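Local coordinates for protein omega transaminase (Pseudomonas sp., PDB 5LHA) that probably transfers amino groups between amines and carbonyl compounds, as a fold type I transaminase that carries its cofactor here as pyridoxamine phosphate, at residues N356-L368 with L436-L450. Numbering follows the deposited sequence.
Sequences NAAKVGAQLLEQL and LTLTRDEAGLMVSAL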
# COMPACT_ATOMS: atom_id res chain seq x y z
N ASN A 356 4.31 -6.18 -45.31
CA ASN A 356 3.04 -5.69 -45.85
C ASN A 356 2.46 -4.56 -45.01
O ASN A 356 1.86 -3.62 -45.55
CB ASN A 356 2.02 -6.82 -45.98
CG ASN A 356 0.80 -6.40 -46.77
OD1 ASN A 356 0.91 -6.08 -47.94
ND2 ASN A 356 -0.35 -6.36 -46.12
N ALA A 357 2.60 -4.66 -43.68
CA ALA A 357 2.10 -3.62 -42.78
C ALA A 357 2.81 -2.30 -43.00
O ALA A 357 2.18 -1.24 -43.02
CB ALA A 357 2.25 -4.07 -41.33
N ALA A 358 4.14 -2.34 -43.12
CA ALA A 358 4.90 -1.12 -43.37
C ALA A 358 4.51 -0.47 -44.69
O ALA A 358 4.48 0.76 -44.80
CB ALA A 358 6.39 -1.43 -43.34
N LYS A 359 4.21 -1.27 -45.71
CA LYS A 359 3.97 -0.74 -47.05
C LYS A 359 2.55 -0.21 -47.21
O LYS A 359 2.35 0.94 -47.59
CB LYS A 359 4.26 -1.83 -48.09
CG LYS A 359 3.99 -1.41 -49.54
CD LYS A 359 4.10 -2.61 -50.49
CE LYS A 359 2.80 -3.40 -50.59
NZ LYS A 359 1.75 -2.68 -51.38
N VAL A 360 1.56 -1.05 -46.91
CA VAL A 360 0.17 -0.65 -47.11
C VAL A 360 -0.27 0.35 -46.05
O VAL A 360 -1.08 1.24 -46.32
CB VAL A 360 -0.74 -1.89 -47.15
CG1 VAL A 360 -2.20 -1.49 -47.32
CG2 VAL A 360 -0.29 -2.82 -48.25
N GLY A 361 0.27 0.23 -44.83
CA GLY A 361 -0.04 1.20 -43.79
C GLY A 361 0.36 2.62 -44.16
O GLY A 361 -0.40 3.57 -43.93
N ALA A 362 1.59 2.79 -44.68
CA ALA A 362 2.03 4.10 -45.16
C ALA A 362 1.09 4.62 -46.24
O ALA A 362 0.65 5.78 -46.18
CB ALA A 362 3.46 4.00 -45.69
N GLN A 363 0.84 3.81 -47.26
CA GLN A 363 -0.14 4.15 -48.29
C GLN A 363 -1.46 4.59 -47.66
O GLN A 363 -2.01 5.64 -48.00
CB GLN A 363 -0.31 2.96 -49.24
CG GLN A 363 -1.41 3.09 -50.30
CD GLN A 363 -1.72 1.75 -51.00
OE1 GLN A 363 -0.85 0.87 -51.09
NE2 GLN A 363 -2.95 1.60 -51.48
N LEU A 364 -1.98 3.79 -46.71
CA LEU A 364 -3.25 4.13 -46.09
C LEU A 364 -3.17 5.45 -45.33
O LEU A 364 -4.05 6.30 -45.46
CB LEU A 364 -3.69 2.99 -45.16
CG LEU A 364 -4.98 3.14 -44.35
CD1 LEU A 364 -6.18 3.39 -45.27
CD2 LEU A 364 -5.23 1.93 -43.47
N LEU A 365 -2.09 5.64 -44.55
CA LEU A 365 -1.91 6.88 -43.79
C LEU A 365 -1.84 8.08 -44.72
O LEU A 365 -2.45 9.12 -44.45
CB LEU A 365 -0.64 6.78 -42.94
CG LEU A 365 -0.27 7.95 -42.01
CD1 LEU A 365 -1.25 8.08 -40.86
CD2 LEU A 365 1.15 7.81 -41.48
N GLU A 366 -1.11 7.94 -45.83
CA GLU A 366 -1.03 9.00 -46.83
C GLU A 366 -2.41 9.40 -47.33
O GLU A 366 -2.73 10.59 -47.44
CB GLU A 366 -0.18 8.50 -48.01
CG GLU A 366 -0.28 9.32 -49.29
CD GLU A 366 0.40 8.64 -50.49
OE1 GLU A 366 1.06 7.59 -50.28
OE2 GLU A 366 0.24 9.13 -51.64
N GLN A 367 -3.25 8.41 -47.64
CA GLN A 367 -4.57 8.67 -48.19
C GLN A 367 -5.52 9.32 -47.19
O GLN A 367 -6.53 9.90 -47.61
CB GLN A 367 -5.17 7.36 -48.70
CG GLN A 367 -4.45 6.78 -49.90
CD GLN A 367 -5.10 5.51 -50.41
OE1 GLN A 367 -4.45 4.47 -50.52
NE2 GLN A 367 -6.40 5.59 -50.72
N LEU A 368 -5.23 9.23 -45.89
CA LEU A 368 -6.09 9.79 -44.86
C LEU A 368 -5.76 11.24 -44.51
O LEU A 368 -6.58 11.90 -43.86
CB LEU A 368 -6.01 8.92 -43.60
CG LEU A 368 -6.65 7.53 -43.79
CD1 LEU A 368 -6.18 6.54 -42.73
CD2 LEU A 368 -8.17 7.63 -43.79
N LEU A 436 -3.03 -7.82 -41.02
CA LEU A 436 -1.79 -7.43 -41.68
C LEU A 436 -1.72 -7.89 -43.13
O LEU A 436 -0.81 -7.49 -43.85
CB LEU A 436 -0.60 -7.96 -40.89
CG LEU A 436 -0.57 -7.48 -39.42
CD1 LEU A 436 0.77 -7.78 -38.77
CD2 LEU A 436 -0.93 -6.00 -39.28
N THR A 437 -2.67 -8.73 -43.56
CA THR A 437 -2.80 -9.10 -44.96
C THR A 437 -3.55 -8.07 -45.79
O THR A 437 -3.79 -8.32 -46.97
CB THR A 437 -3.48 -10.47 -45.07
OG1 THR A 437 -4.77 -10.42 -44.45
CG2 THR A 437 -2.62 -11.55 -44.42
N LEU A 438 -3.89 -6.92 -45.21
CA LEU A 438 -4.61 -5.87 -45.93
C LEU A 438 -3.92 -5.53 -47.24
O LEU A 438 -2.70 -5.43 -47.32
CB LEU A 438 -4.71 -4.62 -45.06
CG LEU A 438 -5.69 -3.56 -45.55
CD1 LEU A 438 -7.09 -3.90 -45.08
CD2 LEU A 438 -5.28 -2.19 -45.04
N THR A 439 -4.72 -5.37 -48.29
CA THR A 439 -4.20 -5.04 -49.61
C THR A 439 -4.37 -3.56 -49.91
O THR A 439 -5.02 -2.82 -49.17
CB THR A 439 -4.91 -5.88 -50.68
OG1 THR A 439 -6.29 -5.53 -50.74
CG2 THR A 439 -4.79 -7.36 -50.35
N ARG A 440 -3.73 -3.12 -51.00
CA ARG A 440 -3.99 -1.77 -51.52
C ARG A 440 -5.48 -1.54 -51.68
O ARG A 440 -6.03 -0.53 -51.23
CB ARG A 440 -3.29 -1.58 -52.87
CG ARG A 440 -1.78 -1.49 -52.84
CD ARG A 440 -1.30 -1.01 -54.20
NE ARG A 440 0.15 -0.89 -54.31
CZ ARG A 440 0.79 -0.71 -55.46
NH1 ARG A 440 0.10 -0.63 -56.59
NH2 ARG A 440 2.11 -0.61 -55.49
N ASP A 441 -6.16 -2.49 -52.35
CA ASP A 441 -7.59 -2.39 -52.61
C ASP A 441 -8.39 -2.19 -51.33
O ASP A 441 -9.20 -1.27 -51.23
CB ASP A 441 -8.03 -3.66 -53.36
CG ASP A 441 -9.46 -4.05 -53.06
OD1 ASP A 441 -10.38 -3.36 -53.56
OD2 ASP A 441 -9.66 -5.05 -52.33
N GLU A 442 -8.17 -3.06 -50.34
CA GLU A 442 -8.93 -2.93 -49.10
C GLU A 442 -8.58 -1.64 -48.37
O GLU A 442 -9.45 -1.01 -47.76
CB GLU A 442 -8.68 -4.13 -48.20
CG GLU A 442 -9.17 -5.45 -48.75
CD GLU A 442 -8.61 -6.63 -48.00
OE1 GLU A 442 -7.51 -6.51 -47.43
OE2 GLU A 442 -9.28 -7.69 -47.97
N ALA A 443 -7.31 -1.20 -48.45
CA ALA A 443 -6.93 0.07 -47.83
C ALA A 443 -7.71 1.23 -48.43
O ALA A 443 -8.10 2.17 -47.72
CB ALA A 443 -5.42 0.29 -47.96
N GLY A 444 -7.92 1.21 -49.75
CA GLY A 444 -8.76 2.21 -50.39
C GLY A 444 -10.21 2.14 -49.94
O GLY A 444 -10.88 3.16 -49.80
N LEU A 445 -10.73 0.92 -49.76
CA LEU A 445 -12.10 0.77 -49.26
C LEU A 445 -12.27 1.43 -47.90
O LEU A 445 -13.30 2.05 -47.63
CB LEU A 445 -12.47 -0.72 -49.19
CG LEU A 445 -13.74 -1.05 -48.40
CD1 LEU A 445 -14.97 -0.34 -48.96
CD2 LEU A 445 -13.97 -2.56 -48.37
N MET A 446 -11.26 1.30 -47.04
CA MET A 446 -11.32 1.94 -45.73
C MET A 446 -11.30 3.46 -45.84
O MET A 446 -12.00 4.15 -45.10
CB MET A 446 -10.18 1.43 -44.87
CG MET A 446 -10.34 -0.03 -44.58
SD MET A 446 -9.12 -0.61 -43.42
CE MET A 446 -9.74 0.11 -41.90
N VAL A 447 -10.48 3.99 -46.75
CA VAL A 447 -10.46 5.42 -47.00
C VAL A 447 -11.84 5.91 -47.42
O VAL A 447 -12.36 6.90 -46.89
CB VAL A 447 -9.40 5.75 -48.07
CG1 VAL A 447 -9.53 7.20 -48.53
CG2 VAL A 447 -8.03 5.50 -47.52
N SER A 448 -12.46 5.21 -48.36
CA SER A 448 -13.75 5.64 -48.90
C SER A 448 -14.84 5.64 -47.84
O SER A 448 -15.73 6.50 -47.87
CB SER A 448 -14.15 4.75 -50.07
OG SER A 448 -13.22 4.86 -51.13
N ALA A 449 -14.83 4.66 -46.94
CA ALA A 449 -15.89 4.55 -45.94
C ALA A 449 -15.79 5.64 -44.88
O ALA A 449 -16.82 6.17 -44.42
CB ALA A 449 -15.89 3.17 -45.29
N LEU A 450 -14.57 6.00 -44.48
CA LEU A 450 -14.40 7.09 -43.52
C LEU A 450 -14.75 8.44 -44.14
O LEU A 450 -15.35 9.29 -43.48
CB LEU A 450 -12.98 7.08 -42.96
CG LEU A 450 -12.72 5.85 -42.09
CD1 LEU A 450 -11.23 5.57 -41.92
CD2 LEU A 450 -13.41 6.01 -40.74
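Asn356 spends both N-H groups of its side-chain amide on the loop leading into helix 440-457: ND2 donates to Leu436 O at 2.6 Å and, almost straight, to Leu438 O at 2.8 Å. Both oxygens lie close to the amide plane, so the pair of bonds fixes its rotation; CG stands anti to the backbone N (chi1 -169°), which carries the amide out to the loop. With an alanine in place of Asn356, Leu436 O and Leu438 O would probably both lose this donor and the loop its tie to helix 353-368. At the end of the loop, N-cap Thr439 forms a capping box with Glu442: OG1 accepts from Glu442 N, and Thr439 N donates to Glu442 OE1. The packed side follows: Val360 CG1 sits 3.7 Å from Ala443 CB and also meets Leu438 CD2, while Leu364 CD1 lies 3.3 Å from Ala443 O and 3.6 Å from Val447 CG2. The helix axes run nearly parallel, 25° apart and 9.7 Å at closest approach. In the C-terminal part of this class-III aminotransferase chain, the two helices pack beside the mixed sheet containing strands 54-57, 421-426 and 429-432; Leu368 and Leu450 touch each other and both rest on Leu432. Toward solvent, more loosely, the poorly ordered Gln363 amide lies across the aliphatic part of Arg440, amide and guanidinium planes 75° apart, and Lys359 NZ comes within 3.8 Å of Arg440 NE, a like-charged approach. Farther along, Gln367 crosses Val447, its CB and NE2 both against CG2.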